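Local coordinates for protein fatty acid amide hydrolase (Candida albicans, PDB 6KVR) that probably hydrolyses monocarboxylic acid amides to the free carboxylate and ammonium, as a member of the amidase signature family, at residues L98-V103 and E134-Y139; F79-L84 and F104-H109; H151-S156 and G245-V250; K72-E77 and A108-L113. One frame throughout, in Å; residues are numbered along the deposited sequence.

Contact 1 (L98-V103 and E134-Y139); sequences LSSVEV and EERDNY
The carboxylate of Asp137 is gripped by two backbone N-H groups in the first turn of helix 100-118, one for each oxygen. Ser100 N gives the shorter and straighter bond, 2.7 Å to Asp137 OD1 with 168° at the hydrogen, and it arrives on the syn lone pair of that oxygen. Val101 N reaches Asp137 OD2 at 3.0 Å from above the carboxylate plane, so the group is fixed in rotation as well as in position. Asp137 is put there by a CG that lies beside its own backbone N (chi1 -79°), which sends the side chain from helix 126-143 straight at the neighbouring helix end. A negative charge at this place should be favoured by the helix dipole.

Packing surrounds the acid. The Val101 side chain crosses that of Asp137 at about a right angle, CG2 3.2 Å from Asp137 OD2, and the same methyl meets Glu134 CG. Ser100 OG rests against Arg136 CB at 3.6 Å, while the guanidinium of Arg136 runs off to the carbonyls of Gly194 and Ala195. The same turn is closed from within: Glu102 N donates to Ser99 OG at 2.9 Å, and Ser99 N donates to Glu102 OE2, which accepts on its anti lone pair. This reciprocal pair is a capping box with Ser99 as N-cap, and Asp137 adds a carboxylate from a second helix at the same N-terminus.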
# COMPACT_ATOMS: atom_id res chain seq x y z
N LEU A 98 -14.06 31.90 23.68
CA LEU A 98 -15.08 30.94 24.09
C LEU A 98 -14.50 29.88 25.01
O LEU A 98 -13.38 29.40 24.80
CB LEU A 98 -15.73 30.24 22.90
CG LEU A 98 -16.44 31.06 21.84
CD1 LEU A 98 -16.56 30.25 20.57
CD2 LEU A 98 -17.82 31.47 22.37
N SER A 99 -15.27 29.51 26.03
CA SER A 99 -14.89 28.37 26.83
C SER A 99 -15.20 27.08 26.06
O SER A 99 -16.03 27.05 25.15
CB SER A 99 -15.63 28.39 28.17
OG SER A 99 -16.95 27.89 28.05
N SER A 100 -14.48 26.02 26.41
CA SER A 100 -14.79 24.73 25.81
C SER A 100 -16.15 24.25 26.28
O SER A 100 -16.92 23.68 25.50
CB SER A 100 -13.71 23.70 26.13
OG SER A 100 -12.54 23.99 25.42
N VAL A 101 -16.45 24.50 27.56
CA VAL A 101 -17.72 24.05 28.13
C VAL A 101 -18.90 24.64 27.37
O VAL A 101 -19.82 23.92 26.96
CB VAL A 101 -17.77 24.42 29.62
CG1 VAL A 101 -19.19 24.25 30.16
CG2 VAL A 101 -16.76 23.57 30.41
N GLU A 102 -18.90 25.96 27.16
CA GLU A 102 -20.01 26.59 26.47
C GLU A 102 -20.12 26.09 25.02
O GLU A 102 -21.23 25.86 24.52
CB GLU A 102 -19.87 28.11 26.57
CG GLU A 102 -19.28 28.81 25.38
CD GLU A 102 -19.11 30.31 25.64
OE1 GLU A 102 -20.14 31.01 25.85
OE2 GLU A 102 -17.95 30.77 25.66
N VAL A 103 -18.99 25.86 24.36
CA VAL A 103 -19.04 25.33 23.00
C VAL A 103 -19.60 23.91 23.00
O VAL A 103 -20.40 23.55 22.13
CB VAL A 103 -17.64 25.39 22.35
CG1 VAL A 103 -17.57 24.48 21.12
CG2 VAL A 103 -17.32 26.83 21.98
N GLU A 134 -14.58 20.21 30.51
CA GLU A 134 -14.06 20.88 31.70
C GLU A 134 -12.55 20.75 31.79
O GLU A 134 -11.84 21.74 32.02
CB GLU A 134 -14.75 20.33 32.94
CG GLU A 134 -15.94 21.19 33.38
CD GLU A 134 -17.08 20.39 33.96
OE1 GLU A 134 -16.88 19.21 34.33
OE2 GLU A 134 -18.19 20.96 34.01
N GLU A 135 -12.03 19.52 31.61
CA GLU A 135 -10.59 19.32 31.59
C GLU A 135 -9.92 20.24 30.58
O GLU A 135 -8.88 20.83 30.87
CB GLU A 135 -10.25 17.86 31.25
CG GLU A 135 -11.08 16.84 31.98
CD GLU A 135 -10.64 15.41 31.68
OE1 GLU A 135 -9.42 15.17 31.53
OE2 GLU A 135 -11.52 14.52 31.56
N ARG A 136 -10.53 20.39 29.40
CA ARG A 136 -9.97 21.29 28.40
C ARG A 136 -9.81 22.69 28.95
O ARG A 136 -8.76 23.33 28.78
CB ARG A 136 -10.85 21.31 27.15
CG ARG A 136 -10.94 19.98 26.44
CD ARG A 136 -9.56 19.54 25.99
NE ARG A 136 -9.63 18.30 25.23
CZ ARG A 136 -9.54 17.10 25.77
NH1 ARG A 136 -9.35 16.93 27.07
NH2 ARG A 136 -9.62 16.03 24.97
N ASP A 137 -10.84 23.19 29.63
CA ASP A 137 -10.79 24.55 30.15
C ASP A 137 -9.81 24.63 31.32
O ASP A 137 -9.07 25.62 31.44
CB ASP A 137 -12.19 25.01 30.55
CG ASP A 137 -13.04 25.45 29.33
OD1 ASP A 137 -12.48 25.88 28.29
OD2 ASP A 137 -14.29 25.35 29.41
N ASN A 138 -9.77 23.60 32.17
CA ASN A 138 -8.77 23.56 33.24
C ASN A 138 -7.36 23.66 32.67
O ASN A 138 -6.53 24.43 33.16
CB ASN A 138 -8.90 22.27 34.05
CG ASN A 138 -10.17 22.22 34.85
OD1 ASN A 138 -10.60 21.15 35.28
ND2 ASN A 138 -10.80 23.39 35.05
N TYR A 139 -7.09 22.87 31.62
CA TYR A 139 -5.77 22.89 31.00
C TYR A 139 -5.44 24.28 30.46
O TYR A 139 -4.31 24.76 30.62
CB TYR A 139 -5.72 21.83 29.90
CG TYR A 139 -4.37 21.65 29.24
CD1 TYR A 139 -3.93 22.54 28.27
CD2 TYR A 139 -3.55 20.59 29.58
CE1 TYR A 139 -2.71 22.39 27.66
CE2 TYR A 139 -2.32 20.42 28.98
CZ TYR A 139 -1.91 21.33 28.02
OH TYR A 139 -0.69 21.19 27.40

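Contact 2 (F79-L84 and F104-H109); sequences FAITDL and FKAFAH
Thr82 CG2 sits squarely over one face of the Phe107 ring, 3.9 Å from the ring centroid and only 5° off its normal, a CH-pi contact with the methyl above the middle of the ring. The same methyl touches Ala106 CB at 3.6 Å, so it sits in the corner formed by the ring and Ala106. Ile81 adds the second methyl: its CG2 meets Ala106 CB at 3.9 Å and approaches Phe107 CE2 obliquely at 4.1 Å. No hydrogen bond joins the two segments; side-chain carbons make most of this buried contact.

Torsions set up this division of labour. Thr82 has OG1 in the crowded position between N and carbonyl carbon (chi1 57°), which places CG2 beside the backbone N and facing the ring. Its hydroxyl is thereby turned back to Glu78 O within its own helix and also meets Arg110 NH1. Phe107 CG is beside its backbone N (chi1 -80°), and this swings the ring toward the last turn of helix 76-82, where the CZ atom comes within 3.8 Å of Thr82 CA.

Farther out, Leu89 of helix 86-94 packs on both Ile81 and Phe107. Pro154 touches the Phe107 ring on the side opposite Thr82 CG2, so this ring of helix 100-118 lies between helix 76-82 and the segment leading into strand 155-158.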
# COMPACT_ATOMS: atom_id res chain seq x y z
N PHE A 79 -26.96 29.06 18.49
CA PHE A 79 -26.87 29.14 17.03
C PHE A 79 -25.57 29.81 16.61
O PHE A 79 -24.94 29.40 15.63
CB PHE A 79 -28.06 29.90 16.45
CG PHE A 79 -29.29 29.05 16.24
CD1 PHE A 79 -29.24 27.94 15.40
CD2 PHE A 79 -30.49 29.37 16.86
CE1 PHE A 79 -30.37 27.14 15.20
CE2 PHE A 79 -31.62 28.58 16.67
CZ PHE A 79 -31.56 27.47 15.83
N ALA A 80 -25.17 30.85 17.34
CA ALA A 80 -23.94 31.56 16.99
C ALA A 80 -22.73 30.65 17.14
O ALA A 80 -21.82 30.68 16.31
CB ALA A 80 -23.79 32.80 17.87
N ILE A 81 -22.73 29.81 18.18
CA ILE A 81 -21.63 28.88 18.37
C ILE A 81 -21.66 27.78 17.31
O ILE A 81 -20.68 27.57 16.59
CB ILE A 81 -21.67 28.30 19.80
CG1 ILE A 81 -21.20 29.37 20.79
CG2 ILE A 81 -20.81 27.03 19.90
CD1 ILE A 81 -21.33 28.95 22.24
N THR A 82 -22.81 27.09 17.19
CA THR A 82 -22.90 25.89 16.36
C THR A 82 -22.94 26.18 14.87
O THR A 82 -22.91 25.23 14.08
CB THR A 82 -24.13 25.04 16.74
OG1 THR A 82 -25.33 25.81 16.62
CG2 THR A 82 -24.00 24.53 18.15
N ASP A 83 -22.98 27.44 14.44
CA ASP A 83 -22.88 27.76 13.02
C ASP A 83 -21.58 28.48 12.70
O ASP A 83 -21.51 29.28 11.76
CB ASP A 83 -24.10 28.56 12.55
CG ASP A 83 -25.35 27.69 12.44
OD1 ASP A 83 -25.20 26.47 12.17
OD2 ASP A 83 -26.49 28.20 12.60
N LEU A 84 -20.54 28.20 13.46
CA LEU A 84 -19.18 28.57 13.10
C LEU A 84 -18.44 27.32 12.63
O LEU A 84 -18.69 26.23 13.14
CB LEU A 84 -18.45 29.16 14.31
CG LEU A 84 -18.58 30.61 14.75
CD1 LEU A 84 -17.73 30.79 16.02
CD2 LEU A 84 -18.22 31.60 13.65
N PHE A 104 -19.25 23.11 24.01
CA PHE A 104 -19.77 21.75 24.09
C PHE A 104 -21.27 21.72 24.32
O PHE A 104 -21.99 20.93 23.69
CB PHE A 104 -19.07 20.99 25.21
CG PHE A 104 -19.63 19.62 25.43
CD1 PHE A 104 -19.35 18.59 24.54
CD2 PHE A 104 -20.48 19.37 26.49
CE1 PHE A 104 -19.88 17.34 24.74
CE2 PHE A 104 -21.01 18.12 26.69
CZ PHE A 104 -20.72 17.11 25.82
N LYS A 105 -21.77 22.56 25.23
CA LYS A 105 -23.18 22.51 25.60
C LYS A 105 -24.08 22.87 24.42
O LYS A 105 -25.19 22.33 24.30
CB LYS A 105 -23.45 23.45 26.78
CG LYS A 105 -22.60 23.19 28.00
CD LYS A 105 -23.19 23.83 29.25
CE LYS A 105 -23.32 22.83 30.38
NZ LYS A 105 -24.51 21.95 30.16
N ALA A 106 -23.64 23.79 23.56
CA ALA A 106 -24.43 24.11 22.38
C ALA A 106 -24.53 22.90 21.46
O ALA A 106 -25.64 22.46 21.11
CB ALA A 106 -23.83 25.30 21.65
N PHE A 107 -23.38 22.31 21.10
CA PHE A 107 -23.38 21.14 20.24
C PHE A 107 -24.12 19.97 20.89
O PHE A 107 -24.86 19.24 20.22
CB PHE A 107 -21.94 20.75 19.89
CG PHE A 107 -21.36 21.59 18.79
CD1 PHE A 107 -21.70 21.35 17.47
CD2 PHE A 107 -20.48 22.62 19.08
CE1 PHE A 107 -21.18 22.12 16.46
CE2 PHE A 107 -19.96 23.41 18.08
CZ PHE A 107 -20.30 23.15 16.76
N ALA A 108 -23.94 19.79 22.20
CA ALA A 108 -24.62 18.71 22.90
C ALA A 108 -26.14 18.86 22.79
O ALA A 108 -26.87 17.89 22.53
CB ALA A 108 -24.18 18.67 24.36
N HIS A 109 -26.63 20.09 23.02
CA HIS A 109 -28.04 20.39 22.80
C HIS A 109 -28.44 20.09 21.36
O HIS A 109 -29.42 19.37 21.11
CB HIS A 109 -28.29 21.87 23.14
CG HIS A 109 -29.74 22.25 23.25
ND1 HIS A 109 -30.14 23.47 23.75
CD2 HIS A 109 -30.87 21.59 22.91
CE1 HIS A 109 -31.46 23.54 23.72
NE2 HIS A 109 -31.93 22.41 23.23

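Contact 3 (H151-S156 and G245-V250); sequences HGIPIS and GSAIGV
Two parallel neighbours in the central mixed sheet of the amidase fold, strands 155-158 and 248-253, run side by side here. Ser156 pairs with Gly249: Ser156 N donates to Ile248 O at 3.0 Å, nearly along the C=O axis, and Val250 N donates to Ser156 O at 3.1 Å in the carbonyl plane. One step earlier, in the lead-in, Ala247 N reaches Pro154 O at 3.2 Å. Ile248 O also receives a CA-H...O contact from Ile155 CA.

This pairing leads toward Lys158 on the first strand, predicted to belong to the charge relay system; the side chain of Val250 lies about 6 Å from that of Lys158. On one face of the sheet Ile155 and Ile248 lie side by side, pointing the same way, with Ile155 CG1 4.1 Å from Ile248 CB; the Ile155 and Val250 side chains cross obliquely, CG2 to CG2 at 3.8 Å. Ser156 points to the other face, where its OG meets OG of Ser246, from the lead-in, tip to tip at 2.9 Å, each in the crowded position between N and carbonyl carbon. Ser156 OG is also hydrogen-bonded to Glu237, and it packs 3.4 Å from Gly249 CA.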
# COMPACT_ATOMS: atom_id res chain seq x y z
N HIS A 151 -8.44 21.41 20.22
CA HIS A 151 -8.79 21.65 21.61
C HIS A 151 -10.22 22.16 21.73
O HIS A 151 -10.55 23.23 21.20
CB HIS A 151 -7.79 22.66 22.20
CG HIS A 151 -8.05 23.01 23.64
ND1 HIS A 151 -7.22 22.62 24.66
CD2 HIS A 151 -9.02 23.76 24.21
CE1 HIS A 151 -7.68 23.09 25.81
NE2 HIS A 151 -8.78 23.78 25.56
N GLY A 152 -11.07 21.38 22.38
CA GLY A 152 -12.44 21.77 22.64
C GLY A 152 -13.41 21.56 21.50
O GLY A 152 -14.55 22.02 21.60
N ILE A 153 -13.02 20.88 20.43
CA ILE A 153 -13.84 20.74 19.24
C ILE A 153 -14.69 19.45 19.40
O ILE A 153 -14.09 18.36 19.45
CB ILE A 153 -13.00 20.70 17.96
CG1 ILE A 153 -12.35 22.07 17.74
CG2 ILE A 153 -13.85 20.40 16.75
CD1 ILE A 153 -13.35 23.24 17.81
N PRO A 154 -16.00 19.55 19.50
CA PRO A 154 -16.84 18.33 19.65
C PRO A 154 -16.97 17.56 18.34
O PRO A 154 -17.47 18.09 17.34
CB PRO A 154 -18.19 18.89 20.12
CG PRO A 154 -17.94 20.30 20.51
CD PRO A 154 -16.80 20.77 19.65
N ILE A 155 -16.57 16.30 18.37
CA ILE A 155 -16.44 15.47 17.18
C ILE A 155 -17.27 14.20 17.40
O ILE A 155 -17.19 13.59 18.47
CB ILE A 155 -14.96 15.15 16.89
CG1 ILE A 155 -14.26 16.42 16.39
CG2 ILE A 155 -14.81 14.00 15.88
CD1 ILE A 155 -12.87 16.21 15.86
N SER A 156 -18.10 13.85 16.42
CA SER A 156 -18.89 12.64 16.48
C SER A 156 -18.14 11.48 15.81
O SER A 156 -17.36 11.68 14.88
CB SER A 156 -20.25 12.84 15.81
OG SER A 156 -20.08 13.32 14.49
N GLY A 245 -25.29 18.85 14.51
CA GLY A 245 -25.17 18.31 15.85
C GLY A 245 -23.75 18.06 16.31
O GLY A 245 -23.54 17.78 17.50
N SER A 246 -22.77 18.14 15.41
CA SER A 246 -21.37 18.14 15.81
C SER A 246 -20.62 19.01 14.81
O SER A 246 -21.13 19.35 13.74
CB SER A 246 -20.79 16.72 15.87
OG SER A 246 -20.70 16.15 14.58
N ALA A 247 -19.37 19.34 15.16
CA ALA A 247 -18.56 20.21 14.30
C ALA A 247 -17.82 19.44 13.21
O ALA A 247 -17.62 19.97 12.10
CB ALA A 247 -17.56 20.99 15.16
N ILE A 248 -17.37 18.22 13.51
CA ILE A 248 -16.78 17.32 12.53
C ILE A 248 -17.24 15.91 12.87
O ILE A 248 -17.43 15.57 14.04
CB ILE A 248 -15.23 17.38 12.49
CG1 ILE A 248 -14.74 18.82 12.40
CG2 ILE A 248 -14.68 16.57 11.32
CD1 ILE A 248 -13.22 18.95 12.42
N GLY A 249 -17.43 15.09 11.83
CA GLY A 249 -17.70 13.68 12.03
C GLY A 249 -16.62 12.81 11.41
O GLY A 249 -15.93 13.23 10.47
N VAL A 250 -16.46 11.60 11.92
CA VAL A 250 -15.48 10.64 11.42
C VAL A 250 -16.22 9.40 10.97
O VAL A 250 -16.96 8.79 11.75
CB VAL A 250 -14.43 10.29 12.48
CG1 VAL A 250 -13.26 9.47 11.84
CG2 VAL A 250 -13.89 11.55 13.11

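Contact 4 (K72-E77 and A108-L113); sequences KLLTPE and AHRATL
Lys72 ends helix 64-70 in a Schellman motif, its positive phi turning the chain toward the following leucines. Leu73 comes first to helix 100-118: its CB lies 4.0 Å from Leu113 CD1, and its carbonyl oxygen approaches the His109 ring obliquely, 3.9 Å from CE1. Leu74 carries most of the contact, and its two methyls divide the work. CD2 stands over the centre of one face of the His109 imidazole, 3.6 Å from the ring centroid and 13° off the normal, a CH-pi contact, and also touches Leu113 CD1 at 3.8 Å. CD1 meets the aliphatic part of Arg110, with Arg110 CD 3.6 Å away, the two side chains crossing at about a right angle. The CG of Leu74 is beside its backbone N (chi1 -50°), which directs the forked end at the helix. Thr75 then caps the N-terminus of helix 76-82.

The histidine that receives CD2 has its CG anti to the backbone N (chi1 -167°), and Glu78 OE2 accepts a bond from ND1, so the ring is held in rotation. Arg110 runs extended past Leu74 to the carbonyl of Tyr243, to which its NE is bonded, and to a salt bridge with Asp83.

The linker between helices 64-70 and 76-82 thus packs against helix 100-118, with Leu68 of helix 64-70 touching both leucines and Phe79 of helix 76-82 packed on Leu74 and Arg110.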
# COMPACT_ATOMS: atom_id res chain seq x y z
N LYS A 72 -36.70 28.26 16.21
CA LYS A 72 -35.62 28.74 17.07
C LYS A 72 -35.43 27.83 18.28
O LYS A 72 -35.59 28.24 19.43
CB LYS A 72 -35.88 30.19 17.50
CG LYS A 72 -35.99 31.18 16.33
CD LYS A 72 -36.57 32.52 16.77
CE LYS A 72 -35.94 33.68 16.00
NZ LYS A 72 -35.32 34.71 16.90
N LEU A 73 -35.08 26.56 18.01
CA LEU A 73 -34.99 25.60 19.10
C LEU A 73 -33.77 25.82 19.99
O LEU A 73 -33.78 25.40 21.14
CB LEU A 73 -34.99 24.17 18.56
CG LEU A 73 -36.16 23.75 17.67
CD1 LEU A 73 -36.02 22.26 17.30
CD2 LEU A 73 -37.51 24.03 18.34
N LEU A 74 -32.72 26.44 19.47
CA LEU A 74 -31.58 26.86 20.26
C LEU A 74 -31.65 28.37 20.49
O LEU A 74 -32.32 29.10 19.75
CB LEU A 74 -30.26 26.51 19.55
CG LEU A 74 -30.08 25.08 19.03
CD1 LEU A 74 -28.94 25.03 18.03
CD2 LEU A 74 -29.87 24.06 20.16
N THR A 75 -30.95 28.83 21.53
CA THR A 75 -30.84 30.26 21.79
C THR A 75 -30.00 30.92 20.70
O THR A 75 -29.31 30.24 19.93
CB THR A 75 -30.21 30.51 23.16
OG1 THR A 75 -28.83 30.13 23.13
CG2 THR A 75 -30.95 29.73 24.25
N PRO A 76 -30.05 32.25 20.59
CA PRO A 76 -29.15 32.93 19.65
C PRO A 76 -27.69 32.61 19.88
O PRO A 76 -26.91 32.56 18.92
CB PRO A 76 -29.45 34.42 19.88
CG PRO A 76 -30.86 34.43 20.34
CD PRO A 76 -31.08 33.17 21.13
N GLU A 77 -27.29 32.41 21.14
CA GLU A 77 -25.90 32.10 21.46
C GLU A 77 -25.52 30.71 20.96
O GLU A 77 -24.44 30.53 20.38
CB GLU A 77 -25.69 32.17 22.98
CG GLU A 77 -25.67 33.57 23.59
CD GLU A 77 -27.06 34.22 23.66
OE1 GLU A 77 -28.07 33.51 23.93
OE2 GLU A 77 -27.13 35.45 23.47
N ALA A 108 -23.94 19.79 22.20
CA ALA A 108 -24.62 18.71 22.90
C ALA A 108 -26.14 18.86 22.79
O ALA A 108 -26.87 17.89 22.53
CB ALA A 108 -24.18 18.67 24.36
N HIS A 109 -26.63 20.09 23.02
CA HIS A 109 -28.04 20.39 22.80
C HIS A 109 -28.44 20.09 21.36
O HIS A 109 -29.42 19.37 21.11
CB HIS A 109 -28.29 21.87 23.14
CG HIS A 109 -29.74 22.25 23.25
ND1 HIS A 109 -30.14 23.47 23.75
CD2 HIS A 109 -30.87 21.59 22.91
CE1 HIS A 109 -31.46 23.54 23.72
NE2 HIS A 109 -31.93 22.41 23.23
N ARG A 110 -27.69 20.61 20.39
CA ARG A 110 -28.06 20.41 18.99
C ARG A 110 -28.00 18.94 18.59
O ARG A 110 -28.80 18.50 17.75
CB ARG A 110 -27.17 21.27 18.08
CG ARG A 110 -27.75 21.51 16.68
CD ARG A 110 -27.12 22.72 15.97
NE ARG A 110 -27.43 22.74 14.54
CZ ARG A 110 -27.26 23.79 13.74
NH1 ARG A 110 -26.79 24.94 14.18
NH2 ARG A 110 -27.57 23.67 12.45
N ALA A 111 -27.10 18.15 19.21
CA ALA A 111 -27.01 16.73 18.89
C ALA A 111 -28.18 15.95 19.46
O ALA A 111 -28.65 14.99 18.84
CB ALA A 111 -25.68 16.15 19.39
N THR A 112 -28.68 16.35 20.64
CA THR A 112 -29.85 15.67 21.20
C THR A 112 -31.08 15.91 20.33
O THR A 112 -31.87 14.99 20.08
CB THR A 112 -30.11 16.15 22.63
OG1 THR A 112 -28.92 16.01 23.41
CG2 THR A 112 -31.22 15.34 23.28
N LEU A 113 -31.25 17.15 19.85
CA LEU A 113 -32.30 17.43 18.89
C LEU A 113 -32.13 16.58 17.63
O LEU A 113 -33.08 15.93 17.17
CB LEU A 113 -32.32 18.93 18.56
CG LEU A 113 -32.76 19.78 19.77
CD1 LEU A 113 -32.43 21.25 19.57
CD2 LEU A 113 -34.25 19.57 20.11

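Overall arrangement
Three of the four contacts use helix 100-118, in the order 1, 2, 4 along it, the last two overlapping. Contacts 2 and 4 both use helix 76-82, share Ala108 and His109 and have centres about 7 Å apart, joined by the Asp83-Arg110 salt bridge. Contact 1 brings in helix 126-143, with its centre about 13 Å from that of contact 2. Contact 3, in the sheet, opens only after the other three have closed along the chain; its centre is about 10 Å from that of contact 2, and it touches contact 1 where His151 packs on Arg136. Helix 100-118 thus connects a peripheral helical layer to the strand leading to predicted catalytic Lys158.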